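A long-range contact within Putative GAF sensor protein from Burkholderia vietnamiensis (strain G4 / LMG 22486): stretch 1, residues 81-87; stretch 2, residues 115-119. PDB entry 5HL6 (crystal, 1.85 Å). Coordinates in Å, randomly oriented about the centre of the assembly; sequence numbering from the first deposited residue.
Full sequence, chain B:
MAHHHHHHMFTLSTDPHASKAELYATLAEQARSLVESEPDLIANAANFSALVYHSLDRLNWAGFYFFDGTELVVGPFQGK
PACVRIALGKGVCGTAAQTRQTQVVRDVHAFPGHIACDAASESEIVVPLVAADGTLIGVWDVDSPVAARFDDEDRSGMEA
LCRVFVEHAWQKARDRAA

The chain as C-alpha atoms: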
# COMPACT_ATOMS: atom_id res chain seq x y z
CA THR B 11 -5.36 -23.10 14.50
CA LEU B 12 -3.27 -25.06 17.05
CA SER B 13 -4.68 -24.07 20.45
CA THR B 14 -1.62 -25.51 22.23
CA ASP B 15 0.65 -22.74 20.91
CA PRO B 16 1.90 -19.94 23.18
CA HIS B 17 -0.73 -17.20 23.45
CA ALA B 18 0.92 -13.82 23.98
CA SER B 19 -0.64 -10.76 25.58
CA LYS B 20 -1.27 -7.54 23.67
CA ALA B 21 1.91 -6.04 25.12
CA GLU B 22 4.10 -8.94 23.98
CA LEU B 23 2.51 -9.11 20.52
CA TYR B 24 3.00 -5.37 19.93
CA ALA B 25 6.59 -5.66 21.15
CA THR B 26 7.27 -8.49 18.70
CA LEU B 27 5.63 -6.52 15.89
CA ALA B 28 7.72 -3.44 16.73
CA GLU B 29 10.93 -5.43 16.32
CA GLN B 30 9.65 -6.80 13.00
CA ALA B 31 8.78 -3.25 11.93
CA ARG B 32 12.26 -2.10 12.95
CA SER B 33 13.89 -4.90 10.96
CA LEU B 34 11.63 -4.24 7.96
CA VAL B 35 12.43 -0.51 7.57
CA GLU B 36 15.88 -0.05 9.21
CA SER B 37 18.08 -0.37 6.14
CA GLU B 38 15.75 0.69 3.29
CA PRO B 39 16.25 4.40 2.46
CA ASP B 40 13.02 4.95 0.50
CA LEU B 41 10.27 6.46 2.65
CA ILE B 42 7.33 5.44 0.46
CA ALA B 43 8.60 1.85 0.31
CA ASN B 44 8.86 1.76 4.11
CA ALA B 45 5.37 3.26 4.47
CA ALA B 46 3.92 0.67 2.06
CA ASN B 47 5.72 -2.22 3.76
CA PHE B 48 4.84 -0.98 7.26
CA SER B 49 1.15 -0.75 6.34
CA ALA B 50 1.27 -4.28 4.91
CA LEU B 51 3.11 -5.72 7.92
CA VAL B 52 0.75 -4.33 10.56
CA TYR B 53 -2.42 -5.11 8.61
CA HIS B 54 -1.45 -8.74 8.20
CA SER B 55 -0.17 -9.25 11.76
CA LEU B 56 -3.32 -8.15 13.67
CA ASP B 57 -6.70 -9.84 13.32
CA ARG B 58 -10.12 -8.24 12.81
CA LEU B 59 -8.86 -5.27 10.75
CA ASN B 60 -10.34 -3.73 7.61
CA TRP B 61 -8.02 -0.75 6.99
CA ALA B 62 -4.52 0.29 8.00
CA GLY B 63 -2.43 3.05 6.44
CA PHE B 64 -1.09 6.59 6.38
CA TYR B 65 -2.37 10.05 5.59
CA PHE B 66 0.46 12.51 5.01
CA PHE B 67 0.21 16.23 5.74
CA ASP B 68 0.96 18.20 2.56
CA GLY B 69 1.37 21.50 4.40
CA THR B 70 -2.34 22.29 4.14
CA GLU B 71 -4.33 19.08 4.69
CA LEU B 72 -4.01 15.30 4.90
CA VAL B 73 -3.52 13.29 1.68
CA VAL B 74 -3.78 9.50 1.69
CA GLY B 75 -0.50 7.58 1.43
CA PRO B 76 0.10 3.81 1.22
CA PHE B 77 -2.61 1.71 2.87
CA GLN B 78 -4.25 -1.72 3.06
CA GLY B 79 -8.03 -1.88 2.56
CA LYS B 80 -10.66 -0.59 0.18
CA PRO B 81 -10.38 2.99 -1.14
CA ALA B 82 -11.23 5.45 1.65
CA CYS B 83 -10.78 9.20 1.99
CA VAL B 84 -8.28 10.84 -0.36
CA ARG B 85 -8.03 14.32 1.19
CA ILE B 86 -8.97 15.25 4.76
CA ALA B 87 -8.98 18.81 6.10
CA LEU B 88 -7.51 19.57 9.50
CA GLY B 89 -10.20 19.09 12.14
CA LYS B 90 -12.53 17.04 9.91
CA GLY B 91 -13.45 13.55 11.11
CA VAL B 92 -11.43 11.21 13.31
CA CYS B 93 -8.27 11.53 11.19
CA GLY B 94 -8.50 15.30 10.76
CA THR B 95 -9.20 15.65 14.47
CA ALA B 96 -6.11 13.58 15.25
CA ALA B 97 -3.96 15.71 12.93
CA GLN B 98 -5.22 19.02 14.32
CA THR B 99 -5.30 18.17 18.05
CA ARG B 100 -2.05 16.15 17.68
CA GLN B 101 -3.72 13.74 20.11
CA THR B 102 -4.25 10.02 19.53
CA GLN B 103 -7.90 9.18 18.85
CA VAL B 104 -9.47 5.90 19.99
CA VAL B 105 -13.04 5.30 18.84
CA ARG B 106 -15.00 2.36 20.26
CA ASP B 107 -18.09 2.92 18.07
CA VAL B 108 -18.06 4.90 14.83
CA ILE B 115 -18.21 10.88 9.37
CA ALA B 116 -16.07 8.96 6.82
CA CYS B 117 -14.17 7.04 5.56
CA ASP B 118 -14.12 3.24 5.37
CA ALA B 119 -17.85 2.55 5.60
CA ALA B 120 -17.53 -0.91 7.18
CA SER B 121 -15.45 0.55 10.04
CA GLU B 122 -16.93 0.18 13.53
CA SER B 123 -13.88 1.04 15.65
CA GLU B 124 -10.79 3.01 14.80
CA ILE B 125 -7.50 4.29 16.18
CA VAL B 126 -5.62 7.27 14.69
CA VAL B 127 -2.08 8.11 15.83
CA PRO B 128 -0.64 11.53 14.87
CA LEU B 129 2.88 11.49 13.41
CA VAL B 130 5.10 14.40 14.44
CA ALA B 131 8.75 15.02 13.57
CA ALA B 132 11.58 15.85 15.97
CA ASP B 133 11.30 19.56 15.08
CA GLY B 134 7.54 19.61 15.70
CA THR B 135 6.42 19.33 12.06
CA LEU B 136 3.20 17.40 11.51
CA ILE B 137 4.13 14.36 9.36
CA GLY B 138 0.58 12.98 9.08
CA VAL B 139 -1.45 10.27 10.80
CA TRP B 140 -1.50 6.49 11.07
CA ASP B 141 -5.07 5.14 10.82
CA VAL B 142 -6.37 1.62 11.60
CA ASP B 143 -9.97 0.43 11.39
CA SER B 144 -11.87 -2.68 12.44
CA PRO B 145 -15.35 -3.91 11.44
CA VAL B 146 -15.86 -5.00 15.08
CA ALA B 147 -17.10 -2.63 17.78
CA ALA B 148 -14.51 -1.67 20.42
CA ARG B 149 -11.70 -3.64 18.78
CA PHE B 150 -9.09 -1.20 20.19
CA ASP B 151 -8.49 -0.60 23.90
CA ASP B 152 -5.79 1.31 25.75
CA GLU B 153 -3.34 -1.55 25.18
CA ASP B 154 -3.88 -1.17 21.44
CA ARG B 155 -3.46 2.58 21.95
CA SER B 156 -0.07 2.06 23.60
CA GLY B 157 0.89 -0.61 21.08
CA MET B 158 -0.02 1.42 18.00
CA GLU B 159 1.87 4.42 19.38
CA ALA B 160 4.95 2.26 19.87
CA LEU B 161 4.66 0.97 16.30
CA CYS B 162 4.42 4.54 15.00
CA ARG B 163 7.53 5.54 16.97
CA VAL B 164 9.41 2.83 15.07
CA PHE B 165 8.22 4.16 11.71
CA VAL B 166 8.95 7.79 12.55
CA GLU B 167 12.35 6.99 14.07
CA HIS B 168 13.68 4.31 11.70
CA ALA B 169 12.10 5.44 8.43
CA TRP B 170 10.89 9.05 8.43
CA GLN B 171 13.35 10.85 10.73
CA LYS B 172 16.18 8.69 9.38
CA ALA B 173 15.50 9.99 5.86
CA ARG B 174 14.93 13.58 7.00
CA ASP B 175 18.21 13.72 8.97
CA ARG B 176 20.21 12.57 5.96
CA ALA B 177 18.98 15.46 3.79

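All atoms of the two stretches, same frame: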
# COMPACT_ATOMS: atom_id res chain seq x y z
N PRO B 81 -10.54 1.54 -1.06
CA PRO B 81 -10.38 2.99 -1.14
C PRO B 81 -11.18 3.69 -0.04
O PRO B 81 -12.28 3.26 0.30
CB PRO B 81 -10.93 3.32 -2.54
CG PRO B 81 -10.74 2.08 -3.32
CD PRO B 81 -10.89 0.94 -2.36
N ALA B 82 -10.58 4.72 0.56
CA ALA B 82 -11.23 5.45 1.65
C ALA B 82 -11.28 6.94 1.33
O ALA B 82 -11.62 7.33 0.22
CB ALA B 82 -10.50 5.19 2.97
N CYS B 83 -10.95 7.79 2.30
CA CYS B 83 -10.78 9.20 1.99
C CYS B 83 -9.48 9.41 1.21
O CYS B 83 -8.51 8.69 1.38
CB CYS B 83 -10.75 10.04 3.26
SG CYS B 83 -12.31 10.12 4.14
N VAL B 84 -9.48 10.43 0.36
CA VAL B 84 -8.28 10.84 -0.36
C VAL B 84 -7.66 12.07 0.27
O VAL B 84 -6.47 12.09 0.57
CB VAL B 84 -8.60 11.07 -1.86
CG1 VAL B 84 -7.33 11.33 -2.64
CG2 VAL B 84 -9.35 9.87 -2.43
N ARG B 85 -8.47 13.11 0.51
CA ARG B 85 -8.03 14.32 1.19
C ARG B 85 -8.90 14.58 2.40
O ARG B 85 -10.13 14.45 2.34
CB ARG B 85 -8.05 15.52 0.25
CG ARG B 85 -6.91 15.47 -0.74
CD ARG B 85 -6.91 16.58 -1.77
NE ARG B 85 -5.70 16.41 -2.57
CZ ARG B 85 -4.53 16.97 -2.27
NH1 ARG B 85 -4.45 17.79 -1.22
NH2 ARG B 85 -3.46 16.74 -3.02
N ILE B 86 -8.27 14.96 3.51
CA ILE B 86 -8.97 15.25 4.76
C ILE B 86 -8.45 16.58 5.31
O ILE B 86 -7.24 16.72 5.56
CB ILE B 86 -8.79 14.13 5.79
CG1 ILE B 86 -9.33 12.81 5.25
CG2 ILE B 86 -9.52 14.47 7.09
CD1 ILE B 86 -9.01 11.63 6.11
N ALA B 87 -9.35 17.53 5.52
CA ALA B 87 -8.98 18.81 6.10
C ALA B 87 -8.66 18.65 7.58
O ALA B 87 -9.21 17.78 8.26
CB ALA B 87 -10.11 19.83 5.93
N ILE B 115 -18.34 10.29 10.69
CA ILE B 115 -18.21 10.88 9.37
C ILE B 115 -16.96 10.35 8.66
O ILE B 115 -15.84 10.70 9.06
CB ILE B 115 -18.18 12.42 9.45
N ALA B 116 -17.15 9.50 7.65
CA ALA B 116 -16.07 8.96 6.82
C ALA B 116 -15.20 8.00 7.64
O ALA B 116 -15.32 7.97 8.87
CB ALA B 116 -15.26 10.12 6.22
N CYS B 117 -14.35 7.18 7.01
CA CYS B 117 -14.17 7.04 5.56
C CYS B 117 -14.54 5.63 5.09
O CYS B 117 -15.45 5.45 4.28
CB CYS B 117 -12.71 7.32 5.17
SG CYS B 117 -12.05 8.90 5.73
N ASP B 118 -13.80 4.65 5.60
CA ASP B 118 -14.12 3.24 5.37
C ASP B 118 -15.48 2.94 5.98
O ASP B 118 -15.64 2.96 7.20
CB ASP B 118 -13.04 2.33 5.96
N ALA B 119 -16.47 2.67 5.13
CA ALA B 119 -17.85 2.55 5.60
C ALA B 119 -18.01 1.41 6.60
O ALA B 119 -18.69 1.57 7.62
CB ALA B 119 -18.80 2.36 4.41

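The covalent link comes first. Cys83 SG lies 2.0 Å from Cys117 SG, a bonding distance for two sulfurs, and the torsion about that bond, chi3, is -94°, close to the roughly perpendicular arrangement that disulfides favour. Both cysteines adopt the m rotamer, with chi1 of -69° at Cys83 and -54° at Cys117. The two CA-to-CB bonds are oriented differently: that of Cys117 points toward stretch 1, whereas that of Cys83 runs sideways. The bond ties together residues 34 positions apart in sequence.

Apolar contacts accompany this link. The CA-to-CB bond of Ala82 points toward stretch 2, and its CB meets Cys117 CB at 3.8 Å, a van der Waals distance; the same pair of residues gives the nearest backbone approach, 5.1 Å between Ala82 CA and Cys117 CA. Beside the bridge, Cys83 SG touches Ala116 CB at 3.6 Å. Ile86, buried and in the m, t rotamer, sends CD1 to 4.1 Å from Cys117 SG, a looser contact. Cys117 thus meets three residues of stretch 1, and its covered area of 73 Å² is the largest of any residue here.

Polar contacts contribute little that can be measured. No hydrogen bond crosses between the modelled atoms; Ala82 CB comes within 4.3 Å of Asp118 N, which is mere proximity. The carboxylate of Asp118 is not modelled, so its interactions cannot be assessed.

The contact is small, burying 190 Å² over both sides. Residues Ala116 to Ala119 are poorly ordered with high B factors, so finer distances on that side deserve caution. The peptide bond between Ala116 and Cys117 is modelled as cis.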